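Long-range contact in Rab5 protein, putative (PDB 3CLV), which belongs by name and sequence to the Rab branch of the Ras-like small GTP-binding proteins and holds guanosine-5'-diphosphate in this model: residues F124-S129 and L152-I157. Numbering follows the deposited sequence.
Sequences FDISNS and LVANKI. With GDP (guanosine-5'-diphosphate), chain D.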
loop_
_atom_site.group_PDB
_atom_site.type_symbol
_atom_site.label_atom_id
_atom_site.label_comp_id
_atom_site.label_asym_id
_atom_site.label_seq_id
_atom_site.Cartn_x
_atom_site.Cartn_y
_atom_site.Cartn_z
ATOM N N PHE A 124 -20.204 -4.886 -8.084
ATOM C CA PHE A 124 -21.567 -4.582 -7.652
ATOM C C PHE A 124 -22.405 -5.861 -7.728
ATOM O O PHE A 124 -21.948 -6.894 -8.243
ATOM C CB PHE A 124 -22.167 -3.406 -8.453
ATOM C CG PHE A 124 -22.529 -3.759 -9.891
ATOM C CD1 PHE A 124 -21.565 -3.699 -10.898
ATOM C CD2 PHE A 124 -23.825 -4.138 -10.223
ATOM C CE1 PHE A 124 -21.874 -4.040 -12.215
ATOM C CE2 PHE A 124 -24.155 -4.490 -11.546
ATOM C CZ PHE A 124 -23.173 -4.433 -12.541
ATOM N N ASP A 125 -23.612 -5.781 -7.177
ATOM C CA ASP A 125 -24.545 -6.902 -7.083
ATOM C C ASP A 125 -25.657 -6.583 -8.083
ATOM O O ASP A 125 -26.308 -5.535 -7.995
ATOM C CB ASP A 125 -25.054 -6.974 -5.621
ATOM C CG ASP A 125 -26.190 -7.975 -5.404
ATOM O OD1 ASP A 125 -26.674 -8.629 -6.363
ATOM O OD2 ASP A 125 -26.617 -8.071 -4.223
ATOM N N ILE A 126 -25.851 -7.477 -9.046
ATOM C CA ILE A 126 -26.847 -7.269 -10.111
ATOM C C ILE A 126 -28.287 -7.125 -9.588
ATOM O O ILE A 126 -29.148 -6.563 -10.278
ATOM C CB ILE A 126 -26.757 -8.323 -11.258
ATOM C CG1 ILE A 126 -26.859 -9.761 -10.740
ATOM C CG2 ILE A 126 -25.472 -8.142 -12.062
ATOM C CD1 ILE A 126 -28.295 -10.289 -10.640
ATOM N N SER A 127 -28.524 -7.619 -8.369
ATOM C CA SER A 127 -29.855 -7.612 -7.748
ATOM C C SER A 127 -30.111 -6.383 -6.882
ATOM O O SER A 127 -31.195 -6.219 -6.310
ATOM C CB SER A 127 -30.072 -8.888 -6.929
ATOM O OG SER A 127 -29.232 -8.931 -5.779
ATOM N N ASN A 128 -29.114 -5.518 -6.786
ATOM C CA ASN A 128 -29.213 -4.334 -5.970
ATOM C C ASN A 128 -28.615 -3.127 -6.712
ATOM O O ASN A 128 -27.390 -2.946 -6.739
ATOM C CB ASN A 128 -28.513 -4.573 -4.623
ATOM C CG ASN A 128 -28.740 -3.450 -3.642
ATOM O OD1 ASN A 128 -29.244 -2.388 -4.000
ATOM N ND2 ASN A 128 -28.356 -3.669 -2.392
ATOM N N SER A 129 -29.486 -2.302 -7.301
ATOM C CA SER A 129 -29.030 -1.203 -8.161
ATOM C C SER A 129 -28.238 -0.136 -7.412
ATOM O O SER A 129 -27.332 0.467 -7.983
ATOM C CB SER A 129 -30.189 -0.586 -8.986
ATOM O OG SER A 129 -31.101 0.122 -8.161
ATOM N N LEU A 152 -14.903 -3.693 -13.971
ATOM C CA LEU A 152 -16.190 -3.558 -13.315
ATOM C C LEU A 152 -16.785 -4.953 -13.287
ATOM O O LEU A 152 -16.851 -5.627 -14.322
ATOM C CB LEU A 152 -17.079 -2.564 -14.066
ATOM C CG LEU A 152 -18.507 -2.377 -13.563
ATOM C CD1 LEU A 152 -18.490 -1.700 -12.176
ATOM C CD2 LEU A 152 -19.299 -1.522 -14.565
ATOM N N VAL A 153 -17.177 -5.406 -12.095
ATOM C CA VAL A 153 -17.630 -6.795 -11.931
ATOM C C VAL A 153 -19.100 -6.816 -11.528
ATOM O O VAL A 153 -19.490 -6.239 -10.501
ATOM C CB VAL A 153 -16.768 -7.605 -10.902
ATOM C CG1 VAL A 153 -17.365 -9.021 -10.635
ATOM C CG2 VAL A 153 -15.319 -7.717 -11.359
ATOM N N ALA A 154 -19.910 -7.472 -12.362
ATOM C CA ALA A 154 -21.325 -7.685 -12.077
ATOM C C ALA A 154 -21.464 -9.036 -11.389
ATOM O O ALA A 154 -21.538 -10.078 -12.054
ATOM C CB ALA A 154 -22.148 -7.639 -13.369
ATOM N N ASN A 155 -21.458 -9.029 -10.056
ATOM C CA ASN A 155 -21.543 -10.274 -9.302
ATOM C C ASN A 155 -22.998 -10.703 -8.988
ATOM O O ASN A 155 -23.918 -9.880 -9.003
ATOM C CB ASN A 155 -20.685 -10.200 -8.025
ATOM C CG ASN A 155 -20.463 -11.569 -7.372
ATOM O OD1 ASN A 155 -20.087 -12.539 -8.030
ATOM N ND2 ASN A 155 -20.634 -11.623 -6.049
ATOM N N LYS A 156 -23.165 -11.998 -8.709
ATOM C CA LYS A 156 -24.453 -12.610 -8.299
ATOM C C LYS A 156 -25.404 -12.892 -9.463
ATOM O O LYS A 156 -26.629 -12.939 -9.280
ATOM C CB LYS A 156 -25.154 -11.809 -7.200
ATOM C CG LYS A 156 -24.242 -11.489 -5.990
ATOM C CD LYS A 156 -25.108 -11.319 -4.755
ATOM C CE LYS A 156 -24.377 -10.576 -3.644
ATOM N NZ LYS A 156 -25.176 -10.541 -2.371
ATOM N N ILE A 157 -24.837 -13.090 -10.649
ATOM C CA ILE A 157 -25.648 -13.345 -11.845
ATOM C C ILE A 157 -26.477 -14.629 -11.737
ATOM O O ILE A 157 -27.449 -14.795 -12.480
ATOM C CB ILE A 157 -24.813 -13.349 -13.151
ATOM C CG1 ILE A 157 -23.806 -14.512 -13.149
ATOM C CG2 ILE A 157 -24.195 -11.955 -13.383
ATOM C CD1 ILE A 157 -23.090 -14.738 -14.445
HETATM P PB GDP D . -18.738 -8.400 0.766
HETATM O O1B GDP D . -17.393 -8.945 1.122
HETATM O O2B GDP D . -19.309 -7.584 1.903
HETATM O O3B GDP D . -18.716 -7.545 -0.476
HETATM O O3A GDP D . -19.775 -9.600 0.426
HETATM P PA GDP D . -19.709 -11.114 1.012
HETATM O O1A GDP D . -19.654 -11.090 2.531
HETATM O O2A GDP D . -18.659 -11.959 0.360
HETATM O "O5'" GDP D . -21.157 -11.660 0.578
HETATM C "C5'" GDP D . -22.372 -11.082 1.071
HETATM C "C4'" GDP D . -23.488 -12.122 0.917
HETATM O "O4'" GDP D . -23.756 -12.363 -0.467
HETATM C "C3'" GDP D . -23.190 -13.487 1.531
HETATM O "O3'" GDP D . -24.445 -13.946 2.050
HETATM C "C2'" GDP D . -22.782 -14.368 0.349
HETATM O "O2'" GDP D . -23.066 -15.764 0.523
HETATM C "C1'" GDP D . -23.636 -13.764 -0.756
HETATM N N9 GDP D . -22.997 -13.874 -2.071
HETATM C C8 GDP D . -21.752 -13.464 -2.395
HETATM N N7 GDP D . -21.503 -13.714 -3.694
HETATM C C5 GDP D . -22.616 -14.279 -4.216
HETATM C C6 GDP D . -23.037 -14.786 -5.543
HETATM O O6 GDP D . -22.247 -14.728 -6.516
HETATM N N1 GDP D . -24.292 -15.298 -5.659
HETATM C C2 GDP D . -25.169 -15.357 -4.624
HETATM N N2 GDP D . -26.405 -15.877 -4.840
HETATM N N3 GDP D . -24.845 -14.926 -3.364
HETATM C C4 GDP D . -23.606 -14.381 -3.129
#
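The ring of Phe124 leans over Ala154, whose CA lies 4.0 Å from the ring centroid in a CH-pi contact over one face, displaced toward the rim. Phe124 CG is set between the backbone N and the carbonyl carbon (chi1 73°), which brings the ring over the neighbouring strand. The small methyl of Ala154 suits a place under a ring: CB sits 3.5 Å from Phe124 CZ and also touches Ile126 CG2, while Leu152 CD1 lies 3.9 Å from Phe124 CD1. Ile126, just past the end of its strand, uses both branches: CG2 also meets Ile157 CG2, and CD1 touches Lys156 O. Leu132 and Ala135 of helix 129-145 pack against Phe124 and Leu152 respectively.

That helix links the strands in a beta-alpha-beta crossover of the Ras-like P-loop fold, and the backbone ladder between them is parallel. Phe124 N donates to Val153 O and Phe124 O accepts from Asn155 N; beyond the paired residues, Ile126 N still reaches Asn155 O, at 3.1 Å.

Asp125 and Asn155 share the opposite face of the sheet, and Asn155 reaches the GDP base, with ND2 3.3 Å from N7. Asn155 and Lys156 belong to the family's NKxD motif, here in the GDP pocket. A carboxamide suits Asn155's place, accepting and donating at once: OD1 accepts from Thr183 OG1 and Ala185 N, and ND2 donates to Val18 O. The long aliphatic chain of Lys156 lies along the guanine, CG 3.5 Å from GDP C6, and its extended form carries the charged NZ to GDP O4' at 3.0 Å and to Ser17 O. Asp125 OD2 adds a long, weak salt bridge to NZ at 3.4 Å. Asp125 OD1 accepts from Ser127 N, closing an Asx turn, and from Ser127 OG, both on one face of the carboxylate, which probably limits its rotation; Ser127 OG also bonds Lys159 NZ.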